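Side-chain contacts in similar to yteR (Bacilus subtilis) (PDB 4WU0), which probably hydrolyses unsaturated rhamnogalacturonan disaccharides derived from pectin, as a family 105 glycoside hydrolase related to YteR: residues T20-W23 / G24-G28; E39-D43 / K44-D48. One frame throughout, in Å; residues are numbered along the deposited sequence.

Contact 1 (T20-W23 / G24-G28)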
loop_
_atom_site.group_PDB
_atom_site.type_symbol
_atom_site.label_atom_id
_atom_site.label_comp_id
_atom_site.label_asym_id
_atom_site.label_seq_id
_atom_site.Cartn_x
_atom_site.Cartn_y
_atom_site.Cartn_z
ATOM N N THR A 20 7.568 -0.011 -16.197
ATOM C CA THR A 20 6.812 -0.128 -17.454
ATOM C C THR A 20 6.691 -1.550 -18.032
ATOM O O THR A 20 6.204 -1.703 -19.150
ATOM C CB THR A 20 7.427 0.811 -18.535
ATOM O OG1 THR A 20 8.838 0.593 -18.622
ATOM C CG2 THR A 20 7.180 2.295 -18.165
ATOM N N ASP A 21 7.102 -2.581 -17.289
ATOM C CA ASP A 21 7.192 -3.934 -17.853
ATOM C C ASP A 21 5.959 -4.802 -17.637
ATOM O O ASP A 21 5.831 -5.873 -18.243
ATOM C CB ASP A 21 8.471 -4.664 -17.407
ATOM C CG ASP A 21 8.527 -4.938 -15.934
ATOM O OD1 ASP A 21 7.673 -4.418 -15.189
ATOM O OD2 ASP A 21 9.479 -5.654 -15.514
ATOM N N HIS A 22 5.031 -4.324 -16.816
ATOM C CA HIS A 22 3.728 -4.975 -16.654
ATOM C C HIS A 22 2.822 -3.998 -15.932
ATOM O O HIS A 22 3.301 -2.994 -15.433
ATOM C CB HIS A 22 3.839 -6.309 -15.896
ATOM C CG HIS A 22 4.096 -6.171 -14.425
ATOM N ND1 HIS A 22 5.323 -5.816 -13.912
ATOM C CD2 HIS A 22 3.302 -6.410 -13.356
ATOM C CE1 HIS A 22 5.257 -5.788 -12.591
ATOM N NE2 HIS A 22 4.042 -6.147 -12.229
ATOM N N TRP A 23 1.518 -4.270 -15.882
ATOM C CA TRP A 23 0.593 -3.388 -15.171
ATOM C C TRP A 23 0.702 -3.702 -13.686
ATOM O O TRP A 23 -0.115 -4.431 -13.116
ATOM C CB TRP A 23 -0.819 -3.607 -15.707
ATOM C CG TRP A 23 -1.928 -2.789 -15.135
ATOM C CD1 TRP A 23 -2.980 -3.252 -14.397
ATOM C CD2 TRP A 23 -2.148 -1.377 -15.303
ATOM N NE1 TRP A 23 -3.835 -2.214 -14.087
ATOM C CE2 TRP A 23 -3.353 -1.059 -14.638
ATOM C CE3 TRP A 23 -1.447 -0.358 -15.953
ATOM C CZ2 TRP A 23 -3.869 0.243 -14.592
ATOM C CZ3 TRP A 23 -1.948 0.934 -15.896
ATOM C CH2 TRP A 23 -3.161 1.223 -15.215
ATOM N N GLY A 24 1.761 -3.190 -13.083
ATOM C CA GLY A 24 2.082 -3.475 -11.707
ATOM C C GLY A 24 1.644 -2.396 -10.744
ATOM O O GLY A 24 1.950 -1.237 -10.949
ATOM N N TYR A 25 0.923 -2.797 -9.702
ATOM C CA TYR A 25 0.432 -1.861 -8.685
ATOM C C TYR A 25 1.532 -1.012 -8.086
ATOM O O TYR A 25 1.288 0.141 -7.718
ATOM C CB TYR A 25 -0.269 -2.624 -7.542
ATOM C CG TYR A 25 0.632 -3.548 -6.735
ATOM C CD1 TYR A 25 0.719 -4.895 -7.033
ATOM C CD2 TYR A 25 1.377 -3.072 -5.671
ATOM C CE1 TYR A 25 1.525 -5.750 -6.290
ATOM C CE2 TYR A 25 2.216 -3.920 -4.936
ATOM C CZ TYR A 25 2.272 -5.256 -5.244
ATOM O OH TYR A 25 3.081 -6.104 -4.500
ATOM N N GLU A 26 2.743 -1.556 -7.994
ATOM C CA GLU A 26 3.822 -0.842 -7.330
ATOM C C GLU A 26 4.340 0.302 -8.187
ATOM O O GLU A 26 5.008 1.203 -7.694
ATOM C CB GLU A 26 4.956 -1.808 -6.916
ATOM C CG GLU A 26 5.747 -2.452 -8.035
ATOM C CD GLU A 26 5.164 -3.759 -8.549
ATOM O OE1 GLU A 26 3.927 -3.928 -8.554
ATOM O OE2 GLU A 26 5.965 -4.638 -8.961
ATOM N N TYR A 27 4.041 0.270 -9.482
ATOM C CA TYR A 27 4.473 1.327 -10.377
ATOM C C TYR A 27 3.599 2.573 -10.198
ATOM O O TYR A 27 4.113 3.681 -10.065
ATOM C CB TYR A 27 4.467 0.814 -11.825
ATOM C CG TYR A 27 5.376 -0.376 -12.060
ATOM C CD1 TYR A 27 6.443 -0.644 -11.219
ATOM C CD2 TYR A 27 5.172 -1.223 -13.143
ATOM C CE1 TYR A 27 7.293 -1.734 -11.457
ATOM C CE2 TYR A 27 5.986 -2.316 -13.378
ATOM C CZ TYR A 27 7.067 -2.545 -12.534
ATOM O OH TYR A 27 7.893 -3.618 -12.757
ATOM N N GLY A 28 2.280 2.400 -10.129
ATOM C CA GLY A 28 1.408 3.515 -9.785
ATOM C C GLY A 28 1.731 4.081 -8.410
ATOM O O GLY A 28 1.676 5.293 -8.190
HETATM O O HOH W 1 3.146 -6.318 -9.532
HETATM O O HOH W 2 -0.980 -4.978 -10.578
#
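Tyr-27, in the first turn of helix 25-41, reaches back to Asp-21 and His-22 of the loop that follows helix 4-14, a local polar contact where chain enters helix. Its OH donates to Asp-21 OD1 over 2.6 Å, arriving on the syn side and 23° out of the carboxylate plane. The same oxygen accepts from His-22 ND1 at 3.0 Å, from the other face of that plane, so one carboxylate oxygen joins the two rings. With CG anti to its carbonyl carbon (chi1 -60°), Tyr-27 points its ring back at the loop, across the Asp-21 and His-22 side chains, and the ring planes of His-22 and Tyr-27 stand 67° apart.

His-22 has partners on several sides. Gly-24 N, at the N-cap position, lies over one face of the imidazole, offset toward its rim. At the ring's edge, water 1 sits in the plane 2.8 Å from His-22 NE2 and donates to Glu-26 OE1. Trp-23 centres an inverse gamma turn, whose weak bond runs from Gly-24 N to His-22 O (2.8 Å). The indole NE1 of Trp-23 meets His-76 O, outside this loop.

The bonds at ND1 and NE2 probably restrain the ring rotation of His-22, and the two donors on Asp-21 OD1 probably stabilise its negative charge.

Contact 2 (E39-D43 / K44-D48)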
loop_
_atom_site.group_PDB
_atom_site.type_symbol
_atom_site.label_atom_id
_atom_site.label_comp_id
_atom_site.label_asym_id
_atom_site.label_seq_id
_atom_site.Cartn_x
_atom_site.Cartn_y
_atom_site.Cartn_z
ATOM N N GLU A 39 3.884 18.222 -6.816
ATOM C CA GLU A 39 3.015 19.134 -6.076
ATOM C C GLU A 39 3.807 20.225 -5.371
ATOM O O GLU A 39 3.449 21.407 -5.457
ATOM C CB GLU A 39 2.201 18.342 -5.046
ATOM C CG GLU A 39 1.261 19.154 -4.159
ATOM C CD GLU A 39 0.488 18.258 -3.196
ATOM O OE1 GLU A 39 0.345 18.622 -2.008
ATOM O OE2 GLU A 39 0.040 17.174 -3.632
ATOM N N TRP A 40 4.868 19.842 -4.663
ATOM C CA TRP A 40 5.593 20.858 -3.889
ATOM C C TRP A 40 6.656 21.600 -4.671
ATOM O O TRP A 40 6.860 22.786 -4.438
ATOM C CB TRP A 40 6.133 20.333 -2.563
ATOM C CG TRP A 40 7.370 19.460 -2.561
ATOM C CD1 TRP A 40 7.407 18.103 -2.450
ATOM C CD2 TRP A 40 8.732 19.897 -2.590
ATOM N NE1 TRP A 40 8.709 17.668 -2.415
ATOM C CE2 TRP A 40 9.543 18.748 -2.499
ATOM C CE3 TRP A 40 9.350 21.151 -2.683
ATOM C CZ2 TRP A 40 10.937 18.819 -2.505
ATOM C CZ3 TRP A 40 10.733 21.216 -2.687
ATOM C CH2 TRP A 40 11.508 20.057 -2.603
ATOM N N THR A 41 7.295 20.939 -5.627
ATOM C CA THR A 41 8.333 21.611 -6.407
ATOM C C THR A 41 7.749 22.470 -7.525
ATOM O O THR A 41 8.374 23.443 -7.962
ATOM C CB THR A 41 9.308 20.618 -7.068
ATOM O OG1 THR A 41 8.611 19.831 -8.048
ATOM C CG2 THR A 41 9.983 19.714 -6.036
ATOM N N LYS A 42 6.551 22.103 -7.963
ATOM C CA LYS A 42 5.904 22.679 -9.140
ATOM C C LYS A 42 6.757 22.525 -10.389
ATOM O O LYS A 42 6.591 23.258 -11.370
ATOM C CB LYS A 42 5.557 24.149 -8.883
ATOM C CG LYS A 42 4.664 24.342 -7.642
ATOM C CD LYS A 42 4.220 25.785 -7.508
ATOM C CE LYS A 42 3.123 25.940 -6.475
ATOM N NZ LYS A 42 3.649 25.825 -5.087
ATOM N N ASP A 43 7.662 21.553 -10.358
ATOM C CA ASP A 43 8.579 21.317 -11.461
ATOM C C ASP A 43 7.986 20.315 -12.457
ATOM O O ASP A 43 7.789 19.146 -12.133
ATOM C CB ASP A 43 9.923 20.819 -10.910
ATOM C CG ASP A 43 11.008 20.761 -11.962
ATOM O OD1 ASP A 43 10.685 20.692 -13.169
ATOM O OD2 ASP A 43 12.201 20.768 -11.577
ATOM N N LYS A 44 7.733 20.785 -13.677
ATOM C CA LYS A 44 7.049 19.968 -14.684
ATOM C C LYS A 44 7.806 18.691 -15.042
ATOM O O LYS A 44 7.213 17.739 -15.544
ATOM C CB LYS A 44 6.771 20.796 -15.949
ATOM C CG LYS A 44 5.958 20.057 -17.011
ATOM C CD LYS A 44 5.618 20.939 -18.228
ATOM C CE LYS A 44 4.964 20.123 -19.356
ATOM N NZ LYS A 44 3.777 19.312 -18.904
ATOM N N LYS A 45 9.103 18.627 -14.769
ATOM C CA LYS A 45 9.827 17.407 -15.109
ATOM C C LYS A 45 9.267 16.180 -14.371
ATOM O O LYS A 45 9.323 15.061 -14.888
ATOM C CB LYS A 45 11.327 17.553 -14.880
ATOM C CG LYS A 45 11.797 17.266 -13.496
ATOM C CD LYS A 45 13.316 17.380 -13.416
ATOM C CE LYS A 45 13.782 17.661 -11.999
ATOM N NZ LYS A 45 15.157 18.263 -11.961
ATOM N N TYR A 46 8.712 16.381 -13.180
ATOM C CA TYR A 46 8.135 15.248 -12.434
ATOM C C TYR A 46 6.810 14.812 -13.056
ATOM O O TYR A 46 6.559 13.611 -13.228
ATOM C CB TYR A 46 8.003 15.560 -10.946
ATOM C CG TYR A 46 9.348 15.881 -10.364
ATOM C CD1 TYR A 46 10.338 14.920 -10.302
ATOM C CD2 TYR A 46 9.655 17.169 -9.970
ATOM C CE1 TYR A 46 11.590 15.218 -9.816
ATOM C CE2 TYR A 46 10.896 17.486 -9.486
ATOM C CZ TYR A 46 11.873 16.508 -9.418
ATOM O OH TYR A 46 13.124 16.842 -8.946
ATOM N N LEU A 47 5.980 15.781 -13.429
ATOM C CA LEU A 47 4.718 15.471 -14.106
ATOM C C LEU A 47 5.006 14.791 -15.434
ATOM O O LEU A 47 4.385 13.782 -15.784
ATOM C CB LEU A 47 3.883 16.733 -14.322
ATOM C CG LEU A 47 2.588 16.540 -15.110
ATOM C CD1 LEU A 47 1.703 15.530 -14.396
ATOM C CD2 LEU A 47 1.855 17.874 -15.315
ATOM N N ASP A 48 5.978 15.312 -16.165
ATOM C CA ASP A 48 6.322 14.727 -17.456
ATOM C C ASP A 48 6.784 13.278 -17.328
ATOM O O ASP A 48 6.437 12.449 -18.160
ATOM C CB ASP A 48 7.393 15.559 -18.161
ATOM C CG ASP A 48 6.869 16.891 -18.647
ATOM O OD1 ASP A 48 5.639 17.020 -18.835
ATOM O OD2 ASP A 48 7.696 17.805 -18.852
#
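Asp-43 N-caps helix 44-54 at the tight connection from helix 25-41, and its side chain and backbone both take part in starting the new helix. Asp-43 OD1 accepts from Lys-45 N at 3.1 Å; the N-H...O angle of 168° is nearly straight, although the donor stands above the carboxylate plane. Having CG anti to the backbone N (chi1 -171°) swings the carboxylate forward over the helix start. The backbone follows suit, with Tyr-46 N donating to Asp-43 O at 3.1 Å.

At the end of the preceding helix, Thr-41 OG1 accepts from the N-cap residue's own amide, Asp-43 N, at 3.0 Å, an ST turn, while bonding also with Val-37 O one turn back. Lys-42, with positive phi (57°), is the residue at which the chain leaves helical geometry between the two helices.

Tyr-46 turns its ring into this bend. Its CD2 comes within 3.4 Å of Thr-41 OG1, the two side chains crossing at about a right angle, and its CE2 lies 3.8 Å from Asp-43 CB. Lys-45 CG covers one face of the ring over its centre, and the phenol OH bonds with Asp-10 of helix 4-14.

Lys-45 then runs extended beyond CG past the Asp-43 carboxylate: its CE is 3.5 Å from Asp-43 OD2, whereas NZ makes only a long salt bridge. A shorter ion pair joins residues four apart, one turn along the helix, where Lys-44 NZ donates to Asp-48 OD1 at 3.0 Å on the syn side.

In the Asp-43 carboxylate, OD1 takes the amide bond and also touches the start of the Lys-45 chain, while OD2 lies nearer CE and NZ; the negative charge at the helix N-terminus probably interacts favourably with the helix dipole.

Overall arrangement
Contacts 1 and 2 lie near the two ends of helix 25-41, their centres 21 Å apart and their nearest atoms about 10 Å apart, so they are linked through the helix and do not touch. Contact 1 is nearer the centre of the molecule, about 13 Å against about 23 Å between centres; both are partly buried. At the entrance to the helix an aspartate gathers a tyrosine and a histidine, and a water extends the network. At its exit an aspartate caps the next helix through a backbone amide, with one close and one long lysine-aspartate pair alongside. Helix 44-54 is common ground too, since Thr-20 and Trp-23 of contact 1 touch its far end.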